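Local coordinates for glucose dehydrogenase (Serratia sp. FS14, PDB 7CDY), which belongs to the glucose/sorbosone dehydrogenase family of beta-propeller proteins and carries a bound calcium ion, at residues T92-G97 and G135-A140; I220-K225 and G253-L258; R315-R320 and K340-G345. All coordinates share one frame; numbering follows the deposited sequence.

How the contacts relate
The three contacts follow one another along the chain and do not touch. Contact 1 is the buried one: strand 90-99 meets strand 137-140 of another sheet, through apolar side chains alone. Contact 2 lies at the surface, between the two ends of one long loop, and mixes aliphatic packing with a water bridge; its Glu255 side chain lies about 7 Å from the calcium ion. Contact 3 is partly buried and joins strand 339-345 to the loop that leads into strand 319-324 of the same sheet, where a salt bridge rests on a leucine. Contacts 1 and 3 lie on opposite sides of the chain's centre. None has a direct hydrogen bond between its segments.

Contact 1 (T92-G97 and G135-A140); sequences TAVGYG and GYLFIA
Val94 and Ile139 reach toward each other and meet tip to tip. Val94 has CG1 anti to the backbone N (chi1 178°), which puts CG2 on the N side. This CG2 methyl touches two branches of Ile139. It lies 3.9 Å from Ile139 CG2 and 4.0 Å from Ile139 CD1. In Ile139 the extended chi2 (165°) takes CD1 to this methyl, while CG2, anti to the backbone N, comes to it from the other branch. The second branch of Val94 meets Leu137, two residues earlier on the other strand: Val94 CG1 is 4.3 Å from Leu137 CD2, a looser touch. The backbones stay well apart, with Val94 CA 8.3 Å from Ile139 CA. This is sheet-to-sheet packing in a beta-propeller. Strand 90-99 and strand 137-140 belong to different antiparallel sheets, and no hydrogen bond joins the two segments. Leu137 and Ile139 point the same way, toward strand 90-99, with Phe138 between them in sequence. Ile139 also rests on Val161 and Leu163 of its own sheet and on Phe113 of the facing sheet. Val94 touches Ser80 and Leu137 touches Tyr78, both on strand 76-84.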
# COMPACT_ATOMS: atom_id res chain seq x y z
N THR A 92 9.11 -3.85 -8.66
CA THR A 92 7.73 -3.40 -8.78
C THR A 92 7.52 -2.64 -10.08
O THR A 92 8.40 -1.92 -10.56
CB THR A 92 7.41 -2.52 -7.58
OG1 THR A 92 7.68 -3.28 -6.40
CG2 THR A 92 5.95 -2.08 -7.58
N ALA A 93 6.33 -2.82 -10.67
CA ALA A 93 5.92 -2.07 -11.85
C ALA A 93 4.50 -1.57 -11.65
O ALA A 93 3.74 -2.14 -10.86
CB ALA A 93 5.97 -2.94 -13.11
N VAL A 94 4.17 -0.47 -12.33
CA VAL A 94 2.85 0.14 -12.26
C VAL A 94 2.39 0.41 -13.68
O VAL A 94 3.18 0.91 -14.50
CB VAL A 94 2.88 1.44 -11.43
CG1 VAL A 94 1.50 2.10 -11.39
CG2 VAL A 94 3.38 1.15 -10.00
N GLY A 95 1.15 0.06 -13.99
CA GLY A 95 0.59 0.36 -15.29
C GLY A 95 -0.89 0.66 -15.18
O GLY A 95 -1.46 0.66 -14.09
N TYR A 96 -1.52 0.89 -16.33
CA TYR A 96 -2.96 1.01 -16.34
C TYR A 96 -3.53 0.45 -17.63
O TYR A 96 -2.83 0.34 -18.64
CB TYR A 96 -3.45 2.45 -16.10
CG TYR A 96 -3.18 3.45 -17.22
CD1 TYR A 96 -3.96 3.46 -18.38
CD2 TYR A 96 -2.20 4.43 -17.08
CE1 TYR A 96 -3.74 4.39 -19.39
CE2 TYR A 96 -1.97 5.37 -18.09
CZ TYR A 96 -2.75 5.34 -19.23
OH TYR A 96 -2.55 6.26 -20.24
N GLY A 97 -4.80 0.06 -17.55
CA GLY A 97 -5.61 -0.25 -18.71
C GLY A 97 -7.01 0.29 -18.50
O GLY A 97 -7.26 1.02 -17.53
N GLY A 135 -4.66 14.79 -8.37
CA GLY A 135 -4.57 13.71 -9.32
C GLY A 135 -3.17 13.22 -9.60
O GLY A 135 -2.98 12.48 -10.57
N TYR A 136 -2.18 13.60 -8.80
CA TYR A 136 -0.86 12.99 -8.93
C TYR A 136 -0.85 11.61 -8.27
O TYR A 136 -1.54 11.37 -7.27
CB TYR A 136 0.22 13.87 -8.30
CG TYR A 136 0.42 15.17 -9.05
CD1 TYR A 136 1.25 15.23 -10.16
CD2 TYR A 136 -0.25 16.32 -8.66
CE1 TYR A 136 1.42 16.43 -10.86
CE2 TYR A 136 -0.09 17.52 -9.35
CZ TYR A 136 0.76 17.56 -10.44
OH TYR A 136 0.92 18.74 -11.14
N LEU A 137 -0.07 10.71 -8.85
CA LEU A 137 -0.02 9.32 -8.41
C LEU A 137 1.19 9.11 -7.52
O LEU A 137 2.33 9.33 -7.94
CB LEU A 137 0.07 8.41 -9.63
CG LEU A 137 0.18 6.92 -9.32
CD1 LEU A 137 -1.02 6.42 -8.50
CD2 LEU A 137 0.31 6.13 -10.63
N PHE A 138 0.95 8.68 -6.28
CA PHE A 138 2.00 8.27 -5.36
C PHE A 138 2.17 6.75 -5.36
O PHE A 138 1.19 6.00 -5.35
CB PHE A 138 1.71 8.76 -3.94
CG PHE A 138 2.00 10.22 -3.74
CD1 PHE A 138 1.15 11.19 -4.24
CD2 PHE A 138 3.13 10.62 -3.04
CE1 PHE A 138 1.42 12.54 -4.05
CE2 PHE A 138 3.40 11.97 -2.84
CZ PHE A 138 2.55 12.91 -3.36
N ILE A 139 3.42 6.31 -5.40
CA ILE A 139 3.77 4.89 -5.49
C ILE A 139 4.78 4.59 -4.38
O ILE A 139 5.86 5.19 -4.35
CB ILE A 139 4.39 4.56 -6.86
CG1 ILE A 139 3.47 4.99 -8.01
CG2 ILE A 139 4.74 3.10 -6.93
CD1 ILE A 139 4.17 5.02 -9.35
N ALA A 140 4.45 3.64 -3.51
CA ALA A 140 5.31 3.28 -2.38
C ALA A 140 6.12 2.05 -2.76
O ALA A 140 5.55 1.01 -3.10
CB ALA A 140 4.47 3.03 -1.13

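Contact 2 (I220-K225 and G253-L258); sequences IPLPGK and GTEQPL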
# COMPACT_ATOMS: atom_id res chain seq x y z
N ILE A 220 4.55 10.75 7.84
CA ILE A 220 3.97 11.73 6.92
C ILE A 220 5.09 12.21 6.00
O ILE A 220 5.85 13.11 6.37
CB ILE A 220 3.31 12.91 7.66
CG1 ILE A 220 2.24 12.44 8.65
CG2 ILE A 220 2.71 13.91 6.66
CD1 ILE A 220 1.69 13.56 9.55
N PRO A 221 5.26 11.61 4.83
CA PRO A 221 6.50 11.84 4.06
C PRO A 221 6.52 13.20 3.37
O PRO A 221 5.64 13.52 2.57
CB PRO A 221 6.51 10.71 3.04
CG PRO A 221 5.06 10.27 2.96
CD PRO A 221 4.47 10.49 4.31
N LEU A 222 7.57 13.96 3.64
CA LEU A 222 7.78 15.27 3.06
C LEU A 222 8.77 15.20 1.90
O LEU A 222 9.67 14.35 1.88
CB LEU A 222 8.33 16.22 4.14
CG LEU A 222 7.42 16.39 5.35
CD1 LEU A 222 8.09 17.27 6.40
CD2 LEU A 222 6.08 16.98 4.94
N PRO A 223 8.63 16.08 0.90
CA PRO A 223 9.44 15.95 -0.33
C PRO A 223 10.92 16.19 -0.07
O PRO A 223 11.31 17.18 0.57
CB PRO A 223 8.85 17.02 -1.26
CG PRO A 223 8.17 18.00 -0.35
CD PRO A 223 7.67 17.19 0.82
N GLY A 224 11.74 15.27 -0.54
CA GLY A 224 13.20 15.33 -0.41
C GLY A 224 13.70 14.83 0.94
O GLY A 224 14.85 14.82 1.11
N LYS A 225 12.82 14.41 1.83
CA LYS A 225 13.22 13.97 3.18
C LYS A 225 13.59 12.48 3.23
O LYS A 225 13.10 11.68 2.47
CB LYS A 225 12.11 14.28 4.18
CG LYS A 225 12.20 15.62 4.88
CD LYS A 225 12.26 16.76 4.01
CE LYS A 225 12.21 18.01 4.88
NZ LYS A 225 12.83 19.16 4.21
N GLY A 253 19.51 14.30 10.38
CA GLY A 253 19.30 14.28 8.95
C GLY A 253 18.26 13.29 8.49
O GLY A 253 18.00 13.21 7.28
N THR A 254 17.67 12.52 9.40
CA THR A 254 16.59 11.60 9.08
C THR A 254 15.37 11.96 9.90
O THR A 254 15.48 12.41 11.05
CB THR A 254 16.99 10.12 9.29
OG1 THR A 254 16.98 9.78 10.68
CG2 THR A 254 18.36 9.83 8.68
N GLU A 255 14.19 11.77 9.31
CA GLU A 255 12.94 12.17 9.92
C GLU A 255 12.38 11.05 10.78
O GLU A 255 12.39 9.87 10.39
CB GLU A 255 11.91 12.50 8.84
CG GLU A 255 12.25 13.71 7.99
CD GLU A 255 12.11 15.02 8.75
OE1 GLU A 255 10.96 15.40 9.07
OE2 GLU A 255 13.15 15.65 9.03
N GLN A 256 11.86 11.41 11.94
CA GLN A 256 11.25 10.43 12.82
C GLN A 256 9.87 10.03 12.30
O GLN A 256 9.19 10.81 11.63
CB GLN A 256 11.12 11.01 14.22
CG GLN A 256 12.41 10.97 15.01
CD GLN A 256 12.76 9.57 15.41
OE1 GLN A 256 12.05 8.96 16.20
NE2 GLN A 256 13.86 9.04 14.87
N PRO A 257 9.44 8.81 12.61
CA PRO A 257 8.04 8.46 12.33
C PRO A 257 7.09 9.30 13.18
O PRO A 257 7.46 9.83 14.23
CB PRO A 257 7.96 6.97 12.70
CG PRO A 257 9.11 6.73 13.59
CD PRO A 257 10.19 7.71 13.22
N LEU A 258 5.88 9.46 12.68
CA LEU A 258 4.81 10.05 13.47
C LEU A 258 4.46 9.15 14.64
O LEU A 258 4.19 9.63 15.75
CB LEU A 258 3.60 10.26 12.56
CG LEU A 258 2.33 10.75 13.24
CD1 LEU A 258 2.61 12.12 13.81
CD2 LEU A 258 1.19 10.79 12.24
O HOH W 1 6.76 11.22 9.75
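The carboxylate of Glu255 has Lys225 over one face. Lys225 CG sits above the plane, 3.9 Å from Glu255 CD. Leu222 CD1 is on the same side of that plane but displaced past OE1, 4.3 Å from Glu255 OE1. Glu255 was modelled in two conformers, and this packing describes one of them, so it is not certain. In this conformer the aliphatic parts do the touching: Lys225 CG is 3.7 Å from Glu255 CG. Both chains bend at chi2. The lysine end then leads away, and Lys225 NZ stays 6.0 Å from Glu255 OE2. The opposite charges may attract, but they form no salt bridge. The Glu255 side chain is about 7 Å from the calcium ion.

A second patch lies at the other end of the segments. Leu258 holds CG anti to its backbone N (chi1 174°) and sends CD2 to Ile220, 3.9 Å from Ile220 CD1. Ile220 CG1 also lies close to this methyl. Between the patches one water joins the backbones. It accepts from Ile220 N at 3.0 Å and donates to Gln256 O at 3.1 Å. Leu222 to Lys225 form a type II beta turn, closed by Lys225 N to Leu222 O. The Tyr227 side chain accepts a hydrogen bond at OH from Leu222 N.

The contact joins the two feet of the long loop between antiparallel strands 216-219 and 259-261 of a propeller blade. This loop carries the calcium-site residue Tyr227, with Glu217 of the same site on strand 216-219.

Contact 3 (R315-R320 and K340-G345); sequences RGERIR and KLLKVG
Glu317 and Arg315 are turned onto Leu342 by their torsions. Glu317 runs extended beyond CG (chi2 171°) and brings its carboxylate to strand 339-345. Arg315 bends at chi3 (49°), which turns its guanidinium back toward that carboxylate. Arg315 NH2 makes a salt bridge to Glu317 OE2, 2.9 Å, on its syn side and 31° out of the carboxylate plane. Arg315 NE adds a weak bond to the same oxygen at 3.3 Å. Leu342 meets this pair with its two methyls: CD1 is 3.4 Å from Glu317 OE2, and CD2 lies 3.8 Å from Arg315 NH2, oblique to the guanidinium plane. Lys340 crosses Glu317 at about a right angle, Lys340 CG 3.8 Å from Glu317 OE1. Lys340 NZ is 4.7 Å from Glu317 OE1, too far for a salt bridge, and hydrogen-bonds Asp338 O.

Arg315 and Glu317 sit in the loop before strand 319-324, which strand 330-334 separates from strand 339-345. Strand 339-345 pairs antiparallel with the N-terminal strand 3-19, so one propeller blade holds both chain ends, a usual closure.

The Arg315-Glu317 salt bridge lies within one segment; the contact across is van der Waals. Leu342 covers part of the pair and probably strengthens it by excluding some water.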
# COMPACT_ATOMS: atom_id res chain seq x y z
N ARG A 315 -10.46 -13.03 16.12
CA ARG A 315 -10.90 -13.68 14.89
C ARG A 315 -9.82 -14.51 14.21
O ARG A 315 -10.15 -15.41 13.43
CB ARG A 315 -11.51 -12.66 13.93
CG ARG A 315 -12.82 -12.09 14.45
CD ARG A 315 -13.40 -11.06 13.51
NE ARG A 315 -13.44 -11.56 12.14
CZ ARG A 315 -14.45 -12.23 11.61
NH1 ARG A 315 -15.55 -12.46 12.33
NH2 ARG A 315 -14.38 -12.66 10.36
N GLY A 316 -8.55 -14.25 14.50
CA GLY A 316 -7.50 -15.09 13.96
C GLY A 316 -7.19 -14.88 12.49
O GLY A 316 -6.60 -15.77 11.87
N GLU A 317 -7.55 -13.73 11.93
CA GLU A 317 -7.33 -13.44 10.52
C GLU A 317 -6.26 -12.36 10.34
O GLU A 317 -6.28 -11.33 11.03
CB GLU A 317 -8.65 -13.02 9.86
CG GLU A 317 -9.66 -14.16 9.86
CD GLU A 317 -11.06 -13.76 9.43
OE1 GLU A 317 -11.73 -14.60 8.77
OE2 GLU A 317 -11.52 -12.65 9.75
N ARG A 318 -5.33 -12.62 9.42
CA ARG A 318 -4.31 -11.65 9.04
C ARG A 318 -4.95 -10.57 8.18
O ARG A 318 -5.47 -10.86 7.10
CB ARG A 318 -3.24 -12.37 8.23
CG ARG A 318 -2.50 -13.44 9.03
CD ARG A 318 -1.74 -14.40 8.12
NE ARG A 318 -0.97 -13.72 7.08
CZ ARG A 318 0.24 -13.19 7.27
NH1 ARG A 318 0.82 -13.26 8.46
NH2 ARG A 318 0.87 -12.59 6.27
N ILE A 319 -4.93 -9.32 8.64
CA ILE A 319 -5.62 -8.24 7.93
C ILE A 319 -4.65 -7.58 6.96
O ILE A 319 -3.68 -6.93 7.37
CB ILE A 319 -6.26 -7.23 8.89
CG1 ILE A 319 -7.23 -7.93 9.86
CG2 ILE A 319 -6.98 -6.14 8.10
CD1 ILE A 319 -8.25 -8.85 9.19
N ARG A 320 -4.91 -7.75 5.66
CA ARG A 320 -4.02 -7.32 4.59
C ARG A 320 -4.41 -5.97 3.99
O ARG A 320 -3.53 -5.21 3.55
CB ARG A 320 -4.05 -8.39 3.49
CG ARG A 320 -3.51 -7.98 2.11
CD ARG A 320 -1.99 -7.78 2.07
NE ARG A 320 -1.24 -9.02 2.24
CZ ARG A 320 0.06 -9.07 2.50
NH1 ARG A 320 0.76 -7.96 2.62
NH2 ARG A 320 0.66 -10.24 2.65
N LYS A 340 -10.74 -13.86 2.77
CA LYS A 340 -12.08 -13.34 2.95
C LYS A 340 -12.15 -11.84 2.64
O LYS A 340 -11.18 -11.10 2.86
CB LYS A 340 -12.55 -13.53 4.41
CG LYS A 340 -12.35 -14.94 4.99
CD LYS A 340 -13.10 -16.01 4.22
CE LYS A 340 -13.24 -17.29 5.04
NZ LYS A 340 -11.91 -17.87 5.38
N LEU A 341 -13.32 -11.42 2.16
CA LEU A 341 -13.72 -10.02 2.12
C LEU A 341 -14.68 -9.79 3.28
O LEU A 341 -15.70 -10.49 3.38
CB LEU A 341 -14.42 -9.72 0.79
CG LEU A 341 -15.08 -8.35 0.63
CD1 LEU A 341 -14.03 -7.24 0.59
CD2 LEU A 341 -15.93 -8.34 -0.64
N LEU A 342 -14.35 -8.84 4.15
CA LEU A 342 -15.14 -8.56 5.35
C LEU A 342 -15.68 -7.14 5.31
O LEU A 342 -14.98 -6.21 4.90
CB LEU A 342 -14.28 -8.69 6.61
CG LEU A 342 -13.56 -10.02 6.81
CD1 LEU A 342 -12.70 -9.97 8.06
CD2 LEU A 342 -14.54 -11.19 6.86
N LYS A 343 -16.90 -6.97 5.80
CA LYS A 343 -17.52 -5.67 5.97
C LYS A 343 -17.65 -5.42 7.47
O LYS A 343 -18.26 -6.23 8.19
CB LYS A 343 -18.89 -5.67 5.30
CG LYS A 343 -19.66 -4.38 5.38
CD LYS A 343 -21.00 -4.55 4.66
CE LYS A 343 -22.02 -3.53 5.09
NZ LYS A 343 -23.33 -3.74 4.39
N VAL A 344 -17.07 -4.33 7.91
CA VAL A 344 -16.92 -4.07 9.37
C VAL A 344 -17.53 -2.73 9.75
O VAL A 344 -17.28 -1.76 9.11
CB VAL A 344 -15.44 -4.12 9.78
CG1 VAL A 344 -15.30 -3.87 11.26
CG2 VAL A 344 -14.81 -5.45 9.42
N GLY A 345 -18.32 -2.76 10.82
CA GLY A 345 -19.00 -1.56 11.34
C GLY A 345 -18.79 -1.42 12.83
O GLY A 345 -18.44 -2.34 13.47